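Local coordinates for elongation factor G (Thermus thermophilus, PDB 2DY1), which binds GTP and a magnesium ion and probably acts as a translational GTPase in the elongation phase of protein synthesis, at residues G478-V483 and S541-D546; Q509-E514 and A551-A556. All blocks are in the same frame, centred on the assembly; numbering follows the deposited sequence.

Both contacts belong to domain IV of the elongation factor, far from the nucleotide, and their centres lie about 11 Å apart. Contact 1 is the more open of the two: it fastens the loop that follows strand 533-541 to strand 477-489, through hydroxyl, carboxylate and backbone hydrogen bonds and one aromatic pair. Contact 2 is buried and mostly apolar, helix 509-520 against helix 549-566, with Gln553 and Glu514 as its polar side chains. The segments alternate along the chain, and the loop of contact 1 runs on into helix 549-566. Phe552 and Ala551 of that helix also pack on strand 477-489, so the sheet and the helix pair meet between the two contacts.

Contact 1 of 2, residues G478-V483 and S541-D546; sequences GQYGDV and SYHEVD
In the mixed four-stranded sheet of domain IV, strand 477-489 is met by the segment that joins strand 533-541 to helix 549-566. Ser541 OG is gripped twice: it donates to Asp482 OD1 at 2.6 Å, meeting that oxygen on the anti side of the carboxylate, and accepts from Tyr480 OH, also at 2.6 Å. Its chi1 of 65° sets OG between the backbone N and the carbonyl carbon. The backbone adds a bond from Ser541 N to Asp482 O (3.2 Å). Asp482 OD2 is held separately by Gln467 of strand 464-474. Tyr480 points its CB toward the loop, and chi1 of -178° puts CG anti to the backbone N; the ring then lies against His543. One face receives the edge of His543 in a T-shaped pair, planes 64° apart, with His543 CD2 over the centre of the tyrosine ring. Ser547 OG, bonded to both Tyr480 O and His543 N, ties strand and loop together. Farther along the loop, Asp546 O takes a weak bond from Tyr480 N (3.0 Å) and a CA-H...O contact from Gln479 CA at 3.3 Å.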
ATOM      1  N   GLY A 478      30.763  38.870 -32.883  1.00 58.71           N
ATOM      2  CA  GLY A 478      29.750  38.177 -33.660  1.00 47.11           C
ATOM      3  C   GLY A 478      29.563  36.706 -33.325  1.00 36.37           C
ATOM      4  O   GLY A 478      30.203  36.173 -32.422  1.00 35.06           O
ATOM      5  N   GLN A 479      28.671  36.058 -34.065  1.00 33.90           N
ATOM      6  CA  GLN A 479      28.381  34.641 -33.870  1.00 30.25           C
ATOM      7  C   GLN A 479      28.372  33.903 -35.189  1.00 27.92           C
ATOM      8  O   GLN A 479      27.915  34.435 -36.202  1.00 25.78           O
ATOM      9  CB  GLN A 479      27.011  34.452 -33.209  1.00 32.94           C
ATOM     10  CG  GLN A 479      26.990  34.723 -31.716  1.00 38.85           C
ATOM     11  CD  GLN A 479      27.921  33.809 -30.941  1.00 46.45           C
ATOM     12  OE1 GLN A 479      28.315  34.120 -29.817  1.00 51.40           O
ATOM     13  NE2 GLN A 479      28.274  32.676 -31.529  1.00 40.03           N
ATOM     14  N   TYR A 480      28.874  32.667 -35.186  1.00 25.43           N
ATOM     15  CA  TYR A 480      28.865  31.886 -36.409  1.00 21.56           C
ATOM     16  C   TYR A 480      28.842  30.382 -36.139  1.00 16.31           C
ATOM     17  O   TYR A 480      29.713  29.856 -35.453  1.00 20.02           O
ATOM     18  CB  TYR A 480      30.072  32.251 -37.287  1.00 23.35           C
ATOM     19  CG  TYR A 480      30.115  31.508 -38.600  1.00 24.10           C
ATOM     20  CD1 TYR A 480      30.685  30.227 -38.692  1.00 23.84           C
ATOM     21  CD2 TYR A 480      29.568  32.066 -39.750  1.00 21.34           C
ATOM     22  CE1 TYR A 480      30.701  29.542 -39.897  1.00 17.89           C
ATOM     23  CE2 TYR A 480      29.572  31.381 -40.963  1.00 23.61           C
ATOM     24  CZ  TYR A 480      30.143  30.118 -41.027  1.00 20.94           C
ATOM     25  OH  TYR A 480      30.136  29.449 -42.220  1.00 21.92           O
ATOM     26  N   GLY A 481      27.808  29.730 -36.673  1.00 24.78           N
ATOM     27  CA  GLY A 481      27.653  28.288 -36.557  1.00 19.69           C
ATOM     28  C   GLY A 481      27.109  27.789 -37.878  1.00 20.03           C
ATOM     29  O   GLY A 481      26.182  28.378 -38.433  1.00 20.63           O
ATOM     30  N   ASP A 482      27.673  26.696 -38.399  1.00 18.47           N
ATOM     31  CA  ASP A 482      27.227  26.166 -39.686  1.00 18.74           C
ATOM     32  C   ASP A 482      27.271  24.653 -39.563  1.00 16.99           C
ATOM     33  O   ASP A 482      28.348  24.058 -39.424  1.00 16.80           O
ATOM     34  CB  ASP A 482      28.182  26.656 -40.778  1.00 18.37           C
ATOM     35  CG  ASP A 482      27.861  26.097 -42.137  1.00 21.08           C
ATOM     36  OD1 ASP A 482      28.683  26.311 -43.052  1.00 24.48           O
ATOM     37  OD2 ASP A 482      26.803  25.458 -42.316  1.00 18.65           O
ATOM     38  N   VAL A 483      26.094  24.045 -39.600  1.00 19.35           N
ATOM     39  CA  VAL A 483      25.961  22.605 -39.433  1.00 19.25           C
ATOM     40  C   VAL A 483      25.129  21.942 -40.514  1.00 18.87           C
ATOM     41  O   VAL A 483      24.037  22.410 -40.844  1.00 19.11           O
ATOM     42  CB  VAL A 483      25.275  22.307 -38.047  1.00 20.61           C
ATOM     43  CG1 VAL A 483      25.026  20.813 -37.876  1.00 21.88           C
ATOM     44  CG2 VAL A 483      26.136  22.842 -36.918  1.00 18.90           C
ATOM     45  N   SER A 541      31.031  24.369 -41.087  1.00 17.38           N
ATOM     46  CA  SER A 541      32.204  25.220 -41.144  1.00 16.49           C
ATOM     47  C   SER A 541      32.210  26.077 -39.896  1.00 20.57           C
ATOM     48  O   SER A 541      31.201  26.154 -39.184  1.00 19.69           O
ATOM     49  CB  SER A 541      32.184  26.096 -42.409  1.00 17.65           C
ATOM     50  OG  SER A 541      31.108  27.035 -42.429  1.00 19.84           O
ATOM     51  N   TYR A 542      33.349  26.700 -39.623  1.00 19.09           N
ATOM     52  CA  TYR A 542      33.470  27.557 -38.454  1.00 19.94           C
ATOM     53  C   TYR A 542      34.468  28.668 -38.722  1.00 24.36           C
ATOM     54  O   TYR A 542      35.219  28.624 -39.695  1.00 20.77           O
ATOM     55  CB  TYR A 542      33.933  26.755 -37.237  1.00 19.67           C
ATOM     56  CG  TYR A 542      35.424  26.535 -37.161  1.00 18.64           C
ATOM     57  CD1 TYR A 542      36.064  25.628 -38.007  1.00 18.93           C
ATOM     58  CD2 TYR A 542      36.204  27.260 -36.264  1.00 19.67           C
ATOM     59  CE1 TYR A 542      37.445  25.453 -37.966  1.00 18.91           C
ATOM     60  CE2 TYR A 542      37.576  27.097 -36.216  1.00 24.02           C
ATOM     61  CZ  TYR A 542      38.191  26.193 -37.073  1.00 23.21           C
ATOM     62  OH  TYR A 542      39.550  26.064 -37.052  1.00 21.38           O
ATOM     63  N   HIS A 543      34.456  29.676 -37.859  1.00 22.09           N
ATOM     64  CA  HIS A 543      35.405  30.773 -37.976  1.00 25.18           C
ATOM     65  C   HIS A 543      36.019  30.907 -36.600  1.00 29.15           C
ATOM     66  O   HIS A 543      35.310  31.011 -35.593  1.00 30.73           O
ATOM     67  CB  HIS A 543      34.713  32.080 -38.395  1.00 22.40           C
ATOM     68  CG  HIS A 543      34.450  32.175 -39.865  1.00 22.17           C
ATOM     69  ND1 HIS A 543      35.465  32.175 -40.800  1.00 29.67           N
ATOM     70  CD2 HIS A 543      33.294  32.271 -40.565  1.00 27.63           C
ATOM     71  CE1 HIS A 543      34.947  32.269 -42.011  1.00 29.04           C
ATOM     72  NE2 HIS A 543      33.631  32.330 -41.897  1.00 30.92           N
ATOM     73  N   GLU A 544      37.342  30.857 -36.572  1.00 27.42           N
ATOM     74  CA  GLU A 544      38.122  30.958 -35.356  1.00 33.32           C
ATOM     75  C   GLU A 544      37.645  32.074 -34.434  1.00 37.86           C
ATOM     76  O   GLU A 544      37.589  31.907 -33.215  1.00 42.04           O
ATOM     77  CB  GLU A 544      39.590  31.179 -35.732  1.00 38.58           C
ATOM     78  CG  GLU A 544      40.494  31.523 -34.574  1.00 47.21           C
ATOM     79  CD  GLU A 544      40.203  30.669 -33.368  1.00 58.68           C
ATOM     80  OE1 GLU A 544      39.699  29.544 -33.558  1.00 63.81           O
ATOM     81  OE2 GLU A 544      40.482  31.114 -32.233  1.00 68.38           O
ATOM     82  N   VAL A 545      37.293  33.204 -35.029  1.00 33.19           N
ATOM     83  CA  VAL A 545      36.842  34.359 -34.269  1.00 43.63           C
ATOM     84  C   VAL A 545      35.412  34.291 -33.712  1.00 40.43           C
ATOM     85  O   VAL A 545      35.211  34.207 -32.501  1.00 47.03           O
ATOM     86  CB  VAL A 545      36.994  35.645 -35.129  1.00 48.19           C
ATOM     87  CG1 VAL A 545      36.274  35.470 -36.464  1.00 45.34           C
ATOM     88  CG2 VAL A 545      36.464  36.856 -34.374  1.00 52.86           C
ATOM     89  N   ASP A 546      34.427  34.308 -34.604  1.00 36.37           N
ATOM     90  CA  ASP A 546      33.019  34.325 -34.227  1.00 34.35           C
ATOM     91  C   ASP A 546      32.322  33.039 -33.794  1.00 34.39           C
ATOM     92  O   ASP A 546      31.193  33.103 -33.308  1.00 30.70           O
ATOM     93  CB  ASP A 546      32.203  34.933 -35.367  1.00 39.93           C
ATOM     94  CG  ASP A 546      32.665  36.320 -35.731  1.00 47.55           C
ATOM     95  OD1 ASP A 546      33.629  36.807 -35.106  1.00 49.10           O
ATOM     96  OD2 ASP A 546      32.062  36.919 -36.646  1.00 50.78           O
TER

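Contact 2 of 2, residues Q509-E514 and A551-A556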
ATOM      1  N   GLN A 509      31.566  19.344 -30.881  1.00 21.06           N
ATOM      2  CA  GLN A 509      30.672  18.195 -30.990  1.00 20.80           C
ATOM      3  C   GLN A 509      29.633  18.167 -29.872  1.00 22.16           C
ATOM      4  O   GLN A 509      28.459  17.916 -30.115  1.00 21.26           O
ATOM      5  CB  GLN A 509      31.457  16.872 -30.989  1.00 27.18           C
ATOM      6  CG  GLN A 509      30.572  15.661 -31.271  1.00 31.52           C
ATOM      7  CD  GLN A 509      31.312  14.328 -31.226  1.00 30.34           C
ATOM      8  OE1 GLN A 509      32.488  14.240 -31.586  1.00 32.04           O
ATOM      9  NE2 GLN A 509      30.609  13.277 -30.801  1.00 35.80           N
ATOM     10  N   GLU A 510      30.062  18.425 -28.642  1.00 24.46           N
ATOM     11  CA  GLU A 510      29.129  18.416 -27.515  1.00 25.91           C
ATOM     12  C   GLU A 510      28.027  19.472 -27.683  1.00 25.03           C
ATOM     13  O   GLU A 510      26.851  19.204 -27.433  1.00 24.88           O
ATOM     14  CB  GLU A 510      29.894  18.654 -26.208  1.00 33.24           C
ATOM     15  CG  GLU A 510      29.038  18.575 -24.954  1.00 50.69           C
ATOM     16  CD  GLU A 510      29.732  19.157 -23.733  1.00 59.62           C
ATOM     17  OE1 GLU A 510      29.229  18.952 -22.607  1.00 65.34           O
ATOM     18  OE2 GLU A 510      30.776  19.825 -23.898  1.00 63.61           O
ATOM     19  N   ALA A 511      28.404  20.682 -28.101  1.00 24.47           N
ATOM     20  CA  ALA A 511      27.421  21.747 -28.290  1.00 23.69           C
ATOM     21  C   ALA A 511      26.435  21.423 -29.399  1.00 23.26           C
ATOM     22  O   ALA A 511      25.256  21.757 -29.316  1.00 23.47           O
ATOM     23  CB  ALA A 511      28.118  23.067 -28.602  1.00 24.29           C
ATOM     24  N   ILE A 512      26.928  20.789 -30.459  1.00 17.35           N
ATOM     25  CA  ILE A 512      26.070  20.442 -31.569  1.00 17.42           C
ATOM     26  C   ILE A 512      25.070  19.389 -31.112  1.00 16.89           C
ATOM     27  O   ILE A 512      23.873  19.529 -31.359  1.00 19.44           O
ATOM     28  CB  ILE A 512      26.928  19.969 -32.773  1.00 17.23           C
ATOM     29  CG1 ILE A 512      27.680  21.193 -33.340  1.00 19.89           C
ATOM     30  CG2 ILE A 512      26.058  19.326 -33.868  1.00 17.66           C
ATOM     31  CD1 ILE A 512      28.778  20.871 -34.347  1.00 18.27           C
ATOM     32  N   GLU A 513      25.539  18.346 -30.439  1.00 18.12           N
ATOM     33  CA  GLU A 513      24.602  17.333 -29.965  1.00 18.74           C
ATOM     34  C   GLU A 513      23.587  17.957 -29.009  1.00 18.06           C
ATOM     35  O   GLU A 513      22.406  17.617 -29.046  1.00 19.91           O
ATOM     36  CB  GLU A 513      25.319  16.170 -29.266  1.00 23.56           C
ATOM     37  CG  GLU A 513      24.335  15.075 -28.858  1.00 22.98           C
ATOM     38  CD  GLU A 513      24.981  13.744 -28.505  1.00 25.36           C
ATOM     39  OE1 GLU A 513      26.207  13.698 -28.268  1.00 25.62           O
ATOM     40  OE2 GLU A 513      24.239  12.737 -28.452  1.00 25.52           O
ATOM     41  N   GLU A 514      24.041  18.870 -28.157  1.00 19.71           N
ATOM     42  CA  GLU A 514      23.134  19.545 -27.218  1.00 23.01           C
ATOM     43  C   GLU A 514      22.003  20.247 -27.957  1.00 21.12           C
ATOM     44  O   GLU A 514      20.842  20.154 -27.569  1.00 22.02           O
ATOM     45  CB  GLU A 514      23.885  20.594 -26.393  1.00 25.35           C
ATOM     46  CG  GLU A 514      24.700  20.077 -25.230  1.00 42.52           C
ATOM     47  CD  GLU A 514      25.411  21.210 -24.498  1.00 53.54           C
ATOM     48  OE1 GLU A 514      24.759  22.248 -24.230  1.00 49.44           O
ATOM     49  OE2 GLU A 514      26.615  21.063 -24.190  1.00 59.08           O
ATOM     50  N   ALA A 551      26.530  29.526 -30.802  1.00 23.15           N
ATOM     51  CA  ALA A 551      26.299  29.622 -32.240  1.00 22.14           C
ATOM     52  C   ALA A 551      26.078  28.229 -32.815  1.00 13.52           C
ATOM     53  O   ALA A 551      25.212  28.043 -33.682  1.00 20.66           O
ATOM     54  CB  ALA A 551      27.492  30.275 -32.915  1.00 28.19           C
ATOM     55  N   PHE A 552      26.841  27.263 -32.330  1.00 21.32           N
ATOM     56  CA  PHE A 552      26.674  25.902 -32.834  1.00 19.77           C
ATOM     57  C   PHE A 552      25.430  25.207 -32.270  1.00 21.36           C
ATOM     58  O   PHE A 552      24.826  24.398 -32.962  1.00 23.47           O
ATOM     59  CB  PHE A 552      27.944  25.063 -32.604  1.00 18.04           C
ATOM     60  CG  PHE A 552      28.922  25.137 -33.752  1.00 18.16           C
ATOM     61  CD1 PHE A 552      30.092  25.889 -33.650  1.00 20.51           C
ATOM     62  CD2 PHE A 552      28.611  24.540 -34.976  1.00 19.74           C
ATOM     63  CE1 PHE A 552      30.936  26.046 -34.756  1.00 23.72           C
ATOM     64  CE2 PHE A 552      29.441  24.692 -36.086  1.00 19.51           C
ATOM     65  CZ  PHE A 552      30.611  25.449 -35.974  1.00 21.25           C
ATOM     66  N   GLN A 553      25.026  25.533 -31.039  1.00 27.70           N
ATOM     67  CA  GLN A 553      23.816  24.929 -30.469  1.00 20.05           C
ATOM     68  C   GLN A 553      22.637  25.423 -31.286  1.00 22.86           C
ATOM     69  O   GLN A 553      21.740  24.656 -31.626  1.00 23.78           O
ATOM     70  CB  GLN A 553      23.606  25.354 -29.007  1.00 27.90           C
ATOM     71  CG  GLN A 553      24.699  24.938 -28.045  1.00 31.10           C
ATOM     72  CD  GLN A 553      24.372  25.297 -26.594  1.00 46.85           C
ATOM     73  OE1 GLN A 553      25.273  25.500 -25.778  1.00 49.84           O
ATOM     74  NE2 GLN A 553      23.082  25.359 -26.268  1.00 44.45           N
ATOM     75  N   ILE A 554      22.633  26.722 -31.597  1.00 21.77           N
ATOM     76  CA  ILE A 554      21.548  27.287 -32.384  1.00 23.05           C
ATOM     77  C   ILE A 554      21.540  26.734 -33.806  1.00 19.09           C
ATOM     78  O   ILE A 554      20.493  26.358 -34.327  1.00 24.46           O
ATOM     79  CB  ILE A 554      21.642  28.841 -32.458  1.00 23.58           C
ATOM     80  CG1 ILE A 554      21.581  29.437 -31.050  1.00 30.23           C
ATOM     81  CG2 ILE A 554      20.518  29.378 -33.332  1.00 28.14           C
ATOM     82  CD1 ILE A 554      21.759  30.946 -31.025  1.00 26.00           C
ATOM     83  N   ALA A 555      22.706  26.714 -34.451  1.00 21.34           N
ATOM     84  CA  ALA A 555      22.783  26.203 -35.812  1.00 22.74           C
ATOM     85  C   ALA A 555      22.278  24.758 -35.850  1.00 14.22           C
ATOM     86  O   ALA A 555      21.547  24.370 -36.762  1.00 20.95           O
ATOM     87  CB  ALA A 555      24.223  26.285 -36.316  1.00 23.84           C
ATOM     88  N   ALA A 556      22.659  23.977 -34.842  1.00 21.96           N
ATOM     89  CA  ALA A 556      22.243  22.577 -34.765  1.00 23.31           C
ATOM     90  C   ALA A 556      20.725  22.470 -34.568  1.00 18.24           C
ATOM     91  O   ALA A 556      20.060  21.650 -35.208  1.00 19.60           O
ATOM     92  CB  ALA A 556      23.000  21.871 -33.627  1.00 21.56           C
TER
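Gln553 of helix 549-566 meets helix 509-520 with successive atoms of its side chain. Gln553 CB lies 4.0 Å from Ala511 O. With CG anti to the carbonyl carbon (chi1 -62°), Gln553 CG comes to 3.5 Å from Ala511 O and also packs against the Ala511 methyl. The chain then runs extended, and at its tip Gln553 OE1 lies 3.6 Å from Glu514 OE1, a polar approach that is not a hydrogen bond; amide and carboxylate planes stand 54° apart. An alanine in place of Gln553 would probably leave the Ala511 methyl without its CG cover and open a gap beside Glu514. Deeper in the interface, Ile512 lies side by side with Phe552, Ile512 CD1 being 3.7 Å from Phe552 CD2 and Ile512 CG1 3.9 Å from Phe552 CB. One turn on from Phe552, Ala556 CB lies 3.4 Å from Ile512 O. The axes of segments 509-514 and 551-556 approach to 7.4 Å at a signed crossing angle of -39°. The two helices pack on the sheet: Ile512 touches Trp497 of strand 494-497, and Phe552 touches Val483 of strand 477-489.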